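Local coordinates for protein sulfatase (Bacteroides fragilis CAG:558, PDB 6USS) that probably hydrolyses aryl sulfate esters as a calcium-dependent gut bacterial sulfatase, at residues A101-R105 against L494-Q500; C442-K446 against L486-L490. The protein carries 1 engineered substitution. The contacts are given in a common frame with arbitrary orientation. Numbering follows the deposited sequence.

Contact 1 (A101-R105 against L494-Q500); sequences AARHR and LRKVGGQ
A single carbonyl, Gly498 O, takes two hydrogen bonds from one guanidinium: Arg105 NE and Arg105 NH2 lie 3.1 and 3.0 Å from it, with N-H...O angles of 141° and 145°; the acceptor sits at the guanidinium edge, near its plane. Arg105 reaches it from a positive-phi position (64/12) just after helix 101-104, through an m, t, t side chain; Gln500 CD lies over one guanidinium face, 3.5 Å from Arg105 NE, and Gln500 NE2 is hydrogen-bonded to Asp128 O. Gly498 (74/29) is the C-prime residue of the Schellman motif ending helix 480-496: Gly499 N bonds Leu494 O at 2.7 Å, Gly498 N bonds Arg495 O at 3.1 Å. CA atoms are 4.7 Å apart for Ala102 and Gly499 and 5.1 Å for Arg103 and Val497. Gly499 CA makes a CH...O contact of 3.4 Å with Ala102 O, while Ala102 CB packs on Val497 CG2 (4.0 Å) and Leu494 CD2 (4.1 Å). One water donates to Ala102 O (2.7 Å from its oxygen) and accepts from Gln500 N (3.0 Å); another donates to Arg103 O (2.4 Å, very short) and Val497 O (3.1 Å). Val497 CG1 covers a face of the Arg103 guanidinium (t, t, m), 3.4 Å from Arg103 NH2, which salt-bridges Asp403. Two helix C-termini thus meet, with Ala101 and His104 against helix 88-97, Arg103 on strand 143-145, and Ala102 and Leu494 on strand 422-427.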
loop_
_atom_site.group_PDB
_atom_site.type_symbol
_atom_site.label_atom_id
_atom_site.label_comp_id
_atom_site.label_asym_id
_atom_site.label_seq_id
_atom_site.Cartn_x
_atom_site.Cartn_y
_atom_site.Cartn_z
ATOM N N ALA A 101 23.122 9.553 7.498
ATOM C CA ALA A 101 22.567 9.218 8.811
ATOM C C ALA A 101 22.641 10.396 9.786
ATOM O O ALA A 101 21.751 10.579 10.626
ATOM C CB ALA A 101 23.288 7.993 9.381
ATOM N N ALA A 102 23.690 11.214 9.689
ATOM C CA ALA A 102 23.821 12.331 10.616
ATOM C C ALA A 102 22.623 13.256 10.508
ATOM O O ALA A 102 22.148 13.782 11.517
ATOM C CB ALA A 102 25.121 13.099 10.360
ATOM N N ARG A 103 22.093 13.424 9.292
ATOM C CA ARG A 103 20.959 14.308 9.081
ATOM C C ARG A 103 19.640 13.681 9.531
ATOM O O ARG A 103 18.806 14.367 10.137
ATOM C CB ARG A 103 20.880 14.715 7.612
ATOM C CG ARG A 103 19.721 15.631 7.307
ATOM C CD ARG A 103 19.405 15.648 5.830
ATOM N NE ARG A 103 20.551 16.024 5.008
ATOM C CZ ARG A 103 21.006 17.269 4.903
ATOM N NH1 ARG A 103 20.420 18.244 5.580
ATOM N NH2 ARG A 103 22.048 17.540 4.128
ATOM N N HIS A 104 19.399 12.396 9.248
ATOM C CA HIS A 104 18.076 11.906 9.615
ATOM C C HIS A 104 17.986 11.449 11.068
ATOM O O HIS A 104 16.873 11.237 11.560
ATOM C CB HIS A 104 17.598 10.794 8.658
ATOM C CG HIS A 104 18.455 9.564 8.638
ATOM N ND1 HIS A 104 18.688 8.787 9.757
ATOM C CD2 HIS A 104 19.101 8.955 7.615
ATOM C CE1 HIS A 104 19.450 7.760 9.422
ATOM N NE2 HIS A 104 19.716 7.839 8.127
ATOM N N ARG A 105 19.111 11.314 11.766
ATOM C CA ARG A 105 19.163 11.087 13.209
ATOM C C ARG A 105 18.555 9.763 13.655
ATOM O O ARG A 105 18.337 9.570 14.858
ATOM C CB ARG A 105 18.486 12.219 13.983
ATOM C CG ARG A 105 19.101 13.565 13.714
ATOM C CD ARG A 105 18.152 14.657 14.110
ATOM N NE ARG A 105 18.829 15.925 14.338
ATOM C CZ ARG A 105 18.235 16.982 14.883
ATOM N NH1 ARG A 105 16.967 16.902 15.254
ATOM N NH2 ARG A 105 18.899 18.117 15.061
ATOM N N LEU A 494 28.694 17.986 10.266
ATOM C CA LEU A 494 27.735 17.593 11.291
ATOM C C LEU A 494 26.831 18.759 11.647
ATOM O O LEU A 494 25.604 18.621 11.673
ATOM C CB LEU A 494 28.462 17.080 12.533
ATOM C CG LEU A 494 29.378 15.869 12.326
ATOM C CD1 LEU A 494 30.067 15.487 13.638
ATOM C CD2 LEU A 494 28.622 14.678 11.740
ATOM N N ARG A 495 27.423 19.932 11.901
ATOM C CA ARG A 495 26.600 21.084 12.256
ATOM C C ARG A 495 25.731 21.505 11.078
ATOM O O ARG A 495 24.565 21.870 11.261
ATOM C CB ARG A 495 27.473 22.245 12.732
ATOM C CG ARG A 495 28.209 21.967 14.031
ATOM C CD ARG A 495 29.081 23.150 14.440
ATOM N NE ARG A 495 30.160 23.424 13.480
ATOM C CZ ARG A 495 31.423 23.004 13.608
ATOM N NH1 ARG A 495 31.784 22.271 14.657
ATOM N NH2 ARG A 495 32.330 23.312 12.679
ATOM N N LYS A 496 26.270 21.414 9.858
ATOM C CA LYS A 496 25.532 21.847 8.676
ATOM C C LYS A 496 24.233 21.062 8.498
ATOM O O LYS A 496 23.182 21.652 8.233
ATOM C CB LYS A 496 26.402 21.717 7.426
ATOM C CG LYS A 496 25.653 22.052 6.122
ATOM C CD LYS A 496 26.557 22.054 4.889
ATOM C CE LYS A 496 26.813 20.640 4.374
ATOM N NZ LYS A 496 28.179 20.468 3.756
ATOM N N VAL A 497 24.279 19.736 8.639
ATOM C CA VAL A 497 23.101 18.917 8.368
ATOM C C VAL A 497 22.262 18.764 9.634
ATOM O O VAL A 497 21.290 18.001 9.657
ATOM C CB VAL A 497 23.496 17.535 7.805
ATOM C CG1 VAL A 497 24.414 17.680 6.587
ATOM C CG2 VAL A 497 24.156 16.690 8.903
ATOM N N GLY A 498 22.632 19.467 10.699
ATOM C CA GLY A 498 21.910 19.322 11.952
ATOM C C GLY A 498 22.180 18.032 12.695
ATOM O O GLY A 498 21.303 17.538 13.413
ATOM N N GLY A 499 23.370 17.462 12.534
ATOM C CA GLY A 499 23.726 16.259 13.259
ATOM C C GLY A 499 23.772 16.494 14.758
ATOM O O GLY A 499 23.710 17.621 15.261
ATOM N N GLN A 500 23.894 15.394 15.492
ATOM C CA GLN A 500 23.761 15.443 16.935
ATOM C C GLN A 500 24.977 14.832 17.617
ATOM O O GLN A 500 25.864 14.253 16.989
ATOM C CB GLN A 500 22.495 14.727 17.388
ATOM C CG GLN A 500 21.225 15.339 16.851
ATOM C CD GLN A 500 20.016 14.575 17.330
ATOM O OE1 GLN A 500 19.912 13.357 17.117
ATOM N NE2 GLN A 500 19.107 15.271 18.014
HETATM O O HOH W 1 23.067 12.937 13.961
HETATM O O HOH W 2 18.764 16.640 10.948
#

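Contact 2 (C442-K446 against L486-L490); sequences CTVRK and LSKDL
Leu490 adopts a t, p rotamer (chi1 -166°, chi2 39°) that lays its two methyls along the backbone of strand 442-446: Leu490 CD2 is 3.7 Å from Cys442 O and 3.8 Å from Val444 N, and Leu490 CD1 is 3.6 Å from Thr443 O. The strand is extended, with CA-to-CB bonds of Cys442, Val444 and Lys446 toward the helix and those of Thr443 and Arg445 away. Its axis and that of helix 486-490 approach to 8.5 Å and cross at 114°; the nearest CA pair is Val444 and Leu490, 5.9 Å apart. Cys442 (p) sets its SG 3.8 Å from Leu490 CD2. Val444, with chi1 of 58°, brings CG1 to 3.9 Å from Leu486 CB, and its CB is 4.1 Å from Leu490 CD1. Leu486 is m, t, so that Leu486 CD2 meets Lys446 CD at 3.8 Å. Lys446 is t, t with chi3 -135° and chi4 -33°; its aliphatic part passes Leu486 and Asp489 (t), with Lys446 CE 3.7 Å from Asp489 OD2, while NZ makes a weak hydrogen bond to Gly420 O. No hydrogen bond crosses this interface; Asp489 instead bonds Tyr424 OH and Ser422 OG on strand 422-427. Such apolar packing of a steeply inclined helix over one face of a four-stranded antiparallel sheet is characteristic of the smaller C-terminal subdomain of sulfatases.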
loop_
_atom_site.group_PDB
_atom_site.type_symbol
_atom_site.label_atom_id
_atom_site.label_comp_id
_atom_site.label_asym_id
_atom_site.label_seq_id
_atom_site.Cartn_x
_atom_site.Cartn_y
_atom_site.Cartn_z
ATOM N N CYS A 442 32.004 9.958 15.590
ATOM C CA CYS A 442 31.744 10.347 14.219
ATOM C C CYS A 442 33.007 10.108 13.412
ATOM O O CYS A 442 34.119 10.115 13.944
ATOM C CB CYS A 442 31.302 11.820 14.101
ATOM S SG CYS A 442 32.243 12.877 15.185
ATOM N N THR A 443 32.829 9.921 12.115
ATOM C CA THR A 443 33.897 9.515 11.224
ATOM C C THR A 443 33.779 10.286 9.925
ATOM O O THR A 443 32.667 10.467 9.405
ATOM C CB THR A 443 33.806 8.014 10.937
ATOM O OG1 THR A 443 33.868 7.300 12.170
ATOM C CG2 THR A 443 34.954 7.575 10.058
ATOM N N VAL A 444 34.916 10.735 9.395
ATOM C CA VAL A 444 34.993 11.177 8.006
ATOM C C VAL A 444 36.047 10.358 7.261
ATOM O O VAL A 444 37.132 10.080 7.788
ATOM C CB VAL A 444 35.297 12.685 7.896
ATOM C CG1 VAL A 444 36.631 13.033 8.608
ATOM C CG2 VAL A 444 35.324 13.101 6.428
ATOM N N ARG A 445 35.704 9.959 6.036
ATOM C CA ARG A 445 36.630 9.363 5.086
ATOM C C ARG A 445 36.769 10.302 3.899
ATOM O O ARG A 445 35.768 10.835 3.410
ATOM C CB ARG A 445 36.131 8.001 4.608
ATOM C CG ARG A 445 36.930 7.413 3.477
ATOM C CD ARG A 445 38.327 7.018 3.929
ATOM N NE ARG A 445 39.078 6.435 2.825
ATOM C CZ ARG A 445 38.852 5.229 2.298
ATOM N NH1 ARG A 445 37.898 4.433 2.772
ATOM N NH2 ARG A 445 39.587 4.816 1.275
ATOM N N LYS A 446 38.002 10.518 3.444
ATOM C CA LYS A 446 38.232 11.435 2.328
ATOM C C LYS A 446 39.554 11.050 1.695
ATOM O O LYS A 446 40.600 11.165 2.336
ATOM C CB LYS A 446 38.247 12.883 2.800
ATOM C CG LYS A 446 38.533 13.918 1.708
ATOM C CD LYS A 446 39.168 15.174 2.314
ATOM C CE LYS A 446 38.556 16.479 1.785
ATOM N NZ LYS A 446 38.099 16.406 0.368
ATOM N N LEU A 486 40.637 17.385 8.658
ATOM C CA LEU A 486 39.523 16.444 8.675
ATOM C C LEU A 486 38.633 16.642 9.897
ATOM O O LEU A 486 37.421 16.417 9.820
ATOM C CB LEU A 486 40.040 15.005 8.599
ATOM C CG LEU A 486 40.715 14.705 7.275
ATOM C CD1 LEU A 486 41.053 13.236 7.238
ATOM C CD2 LEU A 486 39.817 15.093 6.098
ATOM N N SER A 487 39.210 17.054 11.032
ATOM C CA SER A 487 38.378 17.464 12.159
ATOM C C SER A 487 37.418 18.575 11.758
ATOM O O SER A 487 36.222 18.523 12.070
ATOM C CB SER A 487 39.239 17.915 13.347
ATOM O OG SER A 487 39.885 16.816 13.970
ATOM N N LYS A 488 37.933 19.609 11.099
ATOM C CA LYS A 488 37.082 20.720 10.702
ATOM C C LYS A 488 36.086 20.284 9.635
ATOM O O LYS A 488 34.913 20.677 9.666
ATOM C CB LYS A 488 37.963 21.874 10.211
ATOM C CG LYS A 488 37.238 23.180 9.871
ATOM C CD LYS A 488 36.295 23.641 10.998
ATOM C CE LYS A 488 36.920 24.638 11.995
ATOM N NZ LYS A 488 35.868 25.492 12.648
ATOM N N ASP A 489 36.542 19.465 8.683
ATOM C CA ASP A 489 35.659 18.898 7.670
ATOM C C ASP A 489 34.452 18.236 8.337
ATOM O O ASP A 489 33.295 18.566 8.037
ATOM C CB ASP A 489 36.458 17.901 6.807
ATOM C CG ASP A 489 35.694 17.409 5.573
ATOM O OD1 ASP A 489 34.470 17.604 5.506
ATOM O OD2 ASP A 489 36.315 16.809 4.664
ATOM N N LEU A 490 34.716 17.333 9.290
ATOM C CA LEU A 490 33.654 16.616 9.992
ATOM C C LEU A 490 32.763 17.579 10.771
ATOM O O LEU A 490 31.536 17.581 10.612
ATOM C CB LEU A 490 34.287 15.572 10.922
ATOM C CG LEU A 490 33.506 14.428 11.581
ATOM C CD1 LEU A 490 32.467 13.830 10.636
ATOM C CD2 LEU A 490 34.458 13.333 12.099
#

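How the contacts relate
Both contacts draw on helix 480-496, contact 2 on its middle and contact 1 on its C-terminal end, and their centres are about 13 Å apart. Contact 2 is buried, all its touching residues but Lys446 and Asp489 being so, and crosses by apolar packing without hydrogen bonds; contact 1 is only partly buried and adds guanidinium-carbonyl bonds and bridging waters. Contact 2, nested in the chain loop that contact 1 closes, holds the helix to the C-terminal antiparallel sheet, whereas contact 1 joins the end of that helix to the C-terminal end of the short helix 101-104, which packs on helix 88-97. Leu494 CD1 touches Cys442 SG at 3.7 Å, making the apolar parts continuous.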